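Local structure of F420-dependent alcohol dehydrogenase (Methanoculleus thermophilus, 1RHC) at residues D286-K298 and I318-D330. The protein probably catalyses the oxidation of secondary alcohols to ketones with coenzyme F420 as hydride acceptor, as a member of the bacterial luciferase family. Residues are numbered along the deposited sequence; the frame is centred on the assembly and turned at random.
Sequences DAEEMIKEIERFK and IDIFKEVIPAVRD
Val324 turns CG1 to the side opposite its own amide nitrogen (chi1 178°), where Ile294 CD1 meets it at 3.6 Å across the helix pair. Val324 is a knob in a hole formed by Ala287, Met290, Ile291 and Ile294: CG1 faces the two isoleucines, while CG2 reaches Met290 CB at 3.9 Å and the backbone O of Ala287. Ile291 and Val324 run alongside each other, pointing opposite ways, and Ile291 CD1 ends on Ala327 CB at 3.7 Å. One turn on, the side chains of Val328 and Ile294 meet almost perpendicularly, and Val328 CG1 lies 3.7 Å from Ile294 CG2. Deeper in, Met290 brings CE within 4.0 Å of Phe321 CZ; this ring also meets Tyr230 and Phe31. At the start of helix 287-300, Ala287 CB packs on Glu323 CB and Ile320 CG1. Near the C-terminal ends, the chain of Lys298 bends towards its tip and NZ donates to Val328 O at 3.1 Å, 34° out of the carbonyl plane. The same NZ is 3.5 Å from NE of the poorly ordered Arg329, a like-charge approach, whereas Arg329 NH2 bonds to Thr3. A methionine in place of Lys298 would probably leave Val328 O without this donor and the chain end less firmly tied to helix 287-300. Asp286 caps the N-terminus of that helix, its OD1 accepting from Glu289 N. The axes of 287-298 and 321-328 approach to 9.1 Å and cross at -38°, with Met290 and Phe321 also touching strands 282-284 and 304-309, respectively. These are neighbouring outer helices of the (alpha, beta)8 barrel, joined through strand 304-309 in the beta-alpha succession of a TIM barrel.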
loop_
_atom_site.group_PDB
_atom_site.type_symbol
_atom_site.label_atom_id
_atom_site.label_comp_id
_atom_site.label_asym_id
_atom_site.label_seq_id
_atom_site.Cartn_x
_atom_site.Cartn_y
_atom_site.Cartn_z
ATOM N N ASP A 286 -1.841 -16.520 -33.927
ATOM C CA ASP A 286 -2.490 -17.719 -33.400
ATOM C C ASP A 286 -1.666 -18.382 -32.297
ATOM O O ASP A 286 -0.581 -17.915 -31.979
ATOM C CB ASP A 286 -2.758 -18.733 -34.528
ATOM C CG ASP A 286 -1.483 -19.185 -35.261
ATOM O OD1 ASP A 286 -0.379 -19.188 -34.687
ATOM O OD2 ASP A 286 -1.587 -19.574 -36.438
ATOM N N ALA A 287 -2.186 -19.451 -31.707
ATOM C CA ALA A 287 -1.485 -20.128 -30.615
ATOM C C ALA A 287 -0.114 -20.692 -30.990
ATOM O O ALA A 287 0.838 -20.637 -30.195
ATOM C CB ALA A 287 -2.349 -21.240 -30.040
ATOM N N GLU A 288 -0.009 -21.252 -32.192
ATOM C CA GLU A 288 1.260 -21.851 -32.626
ATOM C C GLU A 288 2.382 -20.821 -32.694
ATOM O O GLU A 288 3.533 -21.103 -32.321
ATOM C CB GLU A 288 1.079 -22.507 -33.999
ATOM C CG GLU A 288 2.156 -23.527 -34.335
ATOM C CD GLU A 288 1.697 -24.546 -35.377
ATOM O OE1 GLU A 288 0.726 -25.290 -35.100
ATOM O OE2 GLU A 288 2.306 -24.603 -36.471
ATOM N N GLU A 289 2.067 -19.635 -33.180
ATOM C CA GLU A 289 3.079 -18.601 -33.261
ATOM C C GLU A 289 3.457 -18.128 -31.862
ATOM O O GLU A 289 4.619 -17.799 -31.607
ATOM C CB GLU A 289 2.589 -17.438 -34.090
ATOM C CG GLU A 289 2.545 -17.719 -35.571
ATOM C CD GLU A 289 2.051 -16.530 -36.363
ATOM O OE1 GLU A 289 2.088 -15.393 -35.832
ATOM O OE2 GLU A 289 1.644 -16.732 -37.531
ATOM N N MET A 290 2.490 -18.097 -30.954
ATOM C CA MET A 290 2.792 -17.697 -29.568
ATOM C C MET A 290 3.733 -18.712 -28.924
ATOM O O MET A 290 4.695 -18.339 -28.238
ATOM C CB MET A 290 1.507 -17.601 -28.735
ATOM C CG MET A 290 0.789 -16.272 -28.807
ATOM S SD MET A 290 1.752 -14.856 -28.199
ATOM C CE MET A 290 2.745 -15.601 -27.066
ATOM N N ILE A 291 3.471 -19.995 -29.145
ATOM C CA ILE A 291 4.304 -21.051 -28.596
ATOM C C ILE A 291 5.750 -20.890 -29.090
ATOM O O ILE A 291 6.685 -20.981 -28.303
ATOM C CB ILE A 291 3.772 -22.439 -28.994
ATOM C CG1 ILE A 291 2.447 -22.690 -28.282
ATOM C CG2 ILE A 291 4.781 -23.516 -28.654
ATOM C CD1 ILE A 291 1.603 -23.752 -28.942
ATOM N N LYS A 292 5.932 -20.642 -30.382
ATOM C CA LYS A 292 7.282 -20.460 -30.930
ATOM C C LYS A 292 7.961 -19.198 -30.414
ATOM O O LYS A 292 9.193 -19.166 -30.253
ATOM C CB LYS A 292 7.237 -20.436 -32.459
ATOM C CG LYS A 292 7.026 -21.811 -33.045
ATOM C CD LYS A 292 6.921 -21.767 -34.545
ATOM C CE LYS A 292 6.536 -23.135 -35.085
ATOM N NZ LYS A 292 6.246 -23.092 -36.548
ATOM N N GLU A 293 7.171 -18.154 -30.168
ATOM C CA GLU A 293 7.713 -16.895 -29.652
ATOM C C GLU A 293 8.258 -17.165 -28.254
ATOM O O GLU A 293 9.349 -16.731 -27.904
ATOM C CB GLU A 293 6.619 -15.822 -29.559
ATOM C CG GLU A 293 6.069 -15.344 -30.883
ATOM C CD GLU A 293 6.721 -14.072 -31.354
ATOM O OE1 GLU A 293 7.719 -13.645 -30.733
ATOM O OE2 GLU A 293 6.241 -13.493 -32.351
ATOM N N ILE A 294 7.496 -17.894 -27.457
ATOM C CA ILE A 294 7.907 -18.192 -26.095
ATOM C C ILE A 294 9.129 -19.111 -26.110
ATOM O O ILE A 294 10.062 -18.960 -25.303
ATOM C CB ILE A 294 6.747 -18.845 -25.335
ATOM C CG1 ILE A 294 5.666 -17.784 -25.044
ATOM C CG2 ILE A 294 7.236 -19.503 -24.074
ATOM C CD1 ILE A 294 4.368 -18.389 -24.517
ATOM N N GLU A 295 9.139 -20.053 -27.045
ATOM C CA GLU A 295 10.263 -20.969 -27.124
ATOM C C GLU A 295 11.570 -20.278 -27.477
ATOM O O GLU A 295 12.617 -20.689 -26.973
ATOM C CB GLU A 295 9.953 -22.118 -28.097
ATOM C CG GLU A 295 9.019 -23.138 -27.472
ATOM C CD GLU A 295 8.624 -24.242 -28.415
ATOM O OE1 GLU A 295 8.907 -24.137 -29.635
ATOM O OE2 GLU A 295 8.015 -25.226 -27.935
ATOM N N ARG A 296 11.539 -19.219 -28.283
ATOM C CA ARG A 296 12.798 -18.568 -28.612
ATOM C C ARG A 296 13.368 -17.844 -27.389
ATOM O O ARG A 296 14.577 -17.668 -27.289
ATOM C CB ARG A 296 12.673 -17.623 -29.812
ATOM C CG ARG A 296 12.054 -16.275 -29.526
ATOM C CD ARG A 296 11.982 -15.418 -30.796
ATOM N NE ARG A 296 11.064 -14.292 -30.622
ATOM C CZ ARG A 296 11.419 -13.010 -30.679
ATOM N NH1 ARG A 296 12.685 -12.674 -30.915
ATOM N NH2 ARG A 296 10.506 -12.057 -30.487
ATOM N N PHE A 297 12.513 -17.446 -26.443
ATOM C CA PHE A 297 13.015 -16.792 -25.233
ATOM C C PHE A 297 13.425 -17.850 -24.230
ATOM O O PHE A 297 14.347 -17.627 -23.445
ATOM C CB PHE A 297 11.965 -15.861 -24.611
ATOM C CG PHE A 297 11.916 -14.512 -25.250
ATOM C CD1 PHE A 297 11.051 -14.250 -26.316
ATOM C CD2 PHE A 297 12.738 -13.494 -24.799
ATOM C CE1 PHE A 297 11.019 -12.983 -26.912
ATOM C CE2 PHE A 297 12.711 -12.230 -25.387
ATOM C CZ PHE A 297 11.850 -11.973 -26.445
ATOM N N LYS A 298 12.754 -19.001 -24.242
ATOM C CA LYS A 298 13.131 -20.092 -23.347
ATOM C C LYS A 298 14.548 -20.540 -23.699
ATOM O O LYS A 298 15.392 -20.767 -22.815
ATOM C CB LYS A 298 12.217 -21.296 -23.502
ATOM C CG LYS A 298 10.871 -21.172 -22.868
ATOM C CD LYS A 298 10.103 -22.472 -23.032
ATOM C CE LYS A 298 10.823 -23.637 -22.403
ATOM N NZ LYS A 298 9.940 -24.851 -22.365
ATOM N N ILE A 318 -6.260 -13.688 -23.210
ATOM C CA ILE A 318 -6.070 -14.543 -22.038
ATOM C C ILE A 318 -6.465 -15.978 -22.365
ATOM O O ILE A 318 -5.720 -16.930 -22.086
ATOM C CB ILE A 318 -6.951 -14.084 -20.815
ATOM C CG1 ILE A 318 -6.593 -12.650 -20.410
ATOM C CG2 ILE A 318 -6.753 -15.053 -19.644
ATOM C CD1 ILE A 318 -7.531 -12.029 -19.402
ATOM N N ASP A 319 -7.660 -16.145 -22.944
ATOM C CA ASP A 319 -8.225 -17.469 -23.249
ATOM C C ASP A 319 -7.367 -18.373 -24.115
ATOM O O ASP A 319 -7.345 -19.584 -23.923
ATOM C CB ASP A 319 -9.563 -17.310 -23.997
ATOM C CG ASP A 319 -10.653 -16.889 -23.104
ATOM O OD1 ASP A 319 -10.485 -16.973 -21.864
ATOM O OD2 ASP A 319 -11.679 -16.479 -23.647
ATOM N N ILE A 320 -6.740 -17.771 -25.106
ATOM C CA ILE A 320 -5.920 -18.538 -26.043
ATOM C C ILE A 320 -4.783 -19.250 -25.322
ATOM O O ILE A 320 -4.228 -20.206 -25.849
ATOM C CB ILE A 320 -5.399 -17.623 -27.183
ATOM C CG1 ILE A 320 -4.913 -18.476 -28.376
ATOM C CG2 ILE A 320 -4.266 -16.745 -26.706
ATOM C CD1 ILE A 320 -6.008 -19.221 -29.066
ATOM N N PHE A 321 -4.453 -18.826 -24.093
ATOM C CA PHE A 321 -3.381 -19.521 -23.380
ATOM C C PHE A 321 -3.755 -20.905 -22.894
ATOM O O PHE A 321 -2.890 -21.659 -22.459
ATOM C CB PHE A 321 -2.766 -18.648 -22.262
ATOM C CG PHE A 321 -1.697 -17.704 -22.788
ATOM C CD1 PHE A 321 -2.042 -16.577 -23.524
ATOM C CD2 PHE A 321 -0.349 -18.011 -22.640
ATOM C CE1 PHE A 321 -1.081 -15.775 -24.114
ATOM C CE2 PHE A 321 0.631 -17.211 -23.230
ATOM C CZ PHE A 321 0.279 -16.100 -23.966
ATOM N N LYS A 322 -5.041 -21.265 -22.985
ATOM C CA LYS A 322 -5.439 -22.629 -22.657
ATOM C C LYS A 322 -4.698 -23.558 -23.667
ATOM O O LYS A 322 -4.397 -24.713 -23.368
ATOM C CB LYS A 322 -6.953 -22.817 -22.827
ATOM C CG LYS A 322 -7.797 -22.104 -21.755
ATOM C CD LYS A 322 -9.304 -22.310 -21.986
ATOM C CE LYS A 322 -9.732 -23.740 -21.691
ATOM N NZ LYS A 322 -9.865 -24.029 -20.225
ATOM N N GLU A 323 -4.427 -23.039 -24.855
ATOM C CA GLU A 323 -3.731 -23.811 -25.890
ATOM C C GLU A 323 -2.201 -23.651 -25.795
ATOM O O GLU A 323 -1.449 -24.560 -26.156
ATOM C CB GLU A 323 -4.170 -23.336 -27.277
ATOM C CG GLU A 323 -5.668 -23.572 -27.575
ATOM C CD GLU A 323 -6.020 -25.044 -27.714
ATOM O OE1 GLU A 323 -7.226 -25.381 -27.789
ATOM O OE2 GLU A 323 -5.101 -25.880 -27.755
ATOM N N VAL A 324 -1.753 -22.503 -25.298
ATOM C CA VAL A 324 -0.317 -22.210 -25.229
ATOM C C VAL A 324 0.419 -22.834 -24.049
ATOM O O VAL A 324 1.468 -23.461 -24.214
ATOM C CB VAL A 324 -0.072 -20.669 -25.208
ATOM C CG1 VAL A 324 1.421 -20.370 -25.084
ATOM C CG2 VAL A 324 -0.582 -20.042 -26.485
ATOM N N ILE A 325 -0.148 -22.683 -22.859
ATOM C CA ILE A 325 0.493 -23.144 -21.650
ATOM C C ILE A 325 0.964 -24.611 -21.615
ATOM O O ILE A 325 2.141 -24.887 -21.331
ATOM C CB ILE A 325 -0.396 -22.757 -20.450
ATOM C CG1 ILE A 325 -0.355 -21.233 -20.262
ATOM C CG2 ILE A 325 0.119 -23.327 -19.210
ATOM C CD1 ILE A 325 -1.277 -20.723 -19.131
ATOM N N PRO A 326 0.084 -25.564 -21.923
ATOM C CA PRO A 326 0.503 -26.971 -21.902
ATOM C C PRO A 326 1.670 -27.278 -22.872
ATOM O O PRO A 326 2.456 -28.182 -22.630
ATOM C CB PRO A 326 -0.774 -27.723 -22.296
ATOM C CG PRO A 326 -1.878 -26.787 -21.889
ATOM C CD PRO A 326 -1.341 -25.432 -22.284
ATOM N N ALA A 327 1.787 -26.519 -23.955
ATOM C CA ALA A 327 2.840 -26.750 -24.943
ATOM C C ALA A 327 4.206 -26.197 -24.536
ATOM O O ALA A 327 5.240 -26.685 -24.985
ATOM C CB ALA A 327 2.433 -26.151 -26.279
ATOM N N VAL A 328 4.223 -25.159 -23.708
ATOM C CA VAL A 328 5.495 -24.583 -23.297
ATOM C C VAL A 328 5.916 -25.123 -21.933
ATOM O O VAL A 328 6.997 -24.804 -21.447
ATOM C CB VAL A 328 5.453 -23.039 -23.323
ATOM C CG1 VAL A 328 5.238 -22.551 -24.752
ATOM C CG2 VAL A 328 4.377 -22.522 -22.444
ATOM N N ARG A 329 5.020 -25.916 -21.335
ATOM C CA ARG A 329 5.227 -26.685 -20.084
ATOM C C ARG A 329 4.693 -26.413 -18.658
ATOM O O ARG A 329 5.248 -27.023 -17.745
ATOM C CB ARG A 329 6.709 -26.966 -19.908
ATOM C CG ARG A 329 7.322 -27.825 -20.985
ATOM C CD ARG A 329 8.719 -28.179 -20.548
ATOM N NE ARG A 329 9.286 -27.105 -19.737
ATOM C CZ ARG A 329 10.452 -27.178 -19.107
ATOM N NH1 ARG A 329 11.184 -28.278 -19.199
ATOM N NH2 ARG A 329 10.883 -26.159 -18.378
ATOM N N ASP A 330 3.672 -25.585 -18.408
ATOM C CA ASP A 330 3.238 -25.434 -17.002
ATOM C C ASP A 330 1.873 -24.812 -16.753
ATOM O O ASP A 330 1.230 -24.484 -17.742
ATOM C CB ASP A 330 4.275 -24.645 -16.204
ATOM C CG ASP A 330 4.493 -25.215 -14.801
ATOM O OD1 ASP A 330 3.505 -25.342 -14.044
ATOM O OD2 ASP A 330 5.659 -25.539 -14.464
ATOM O OXT ASP A 330 1.443 -24.657 -15.584
#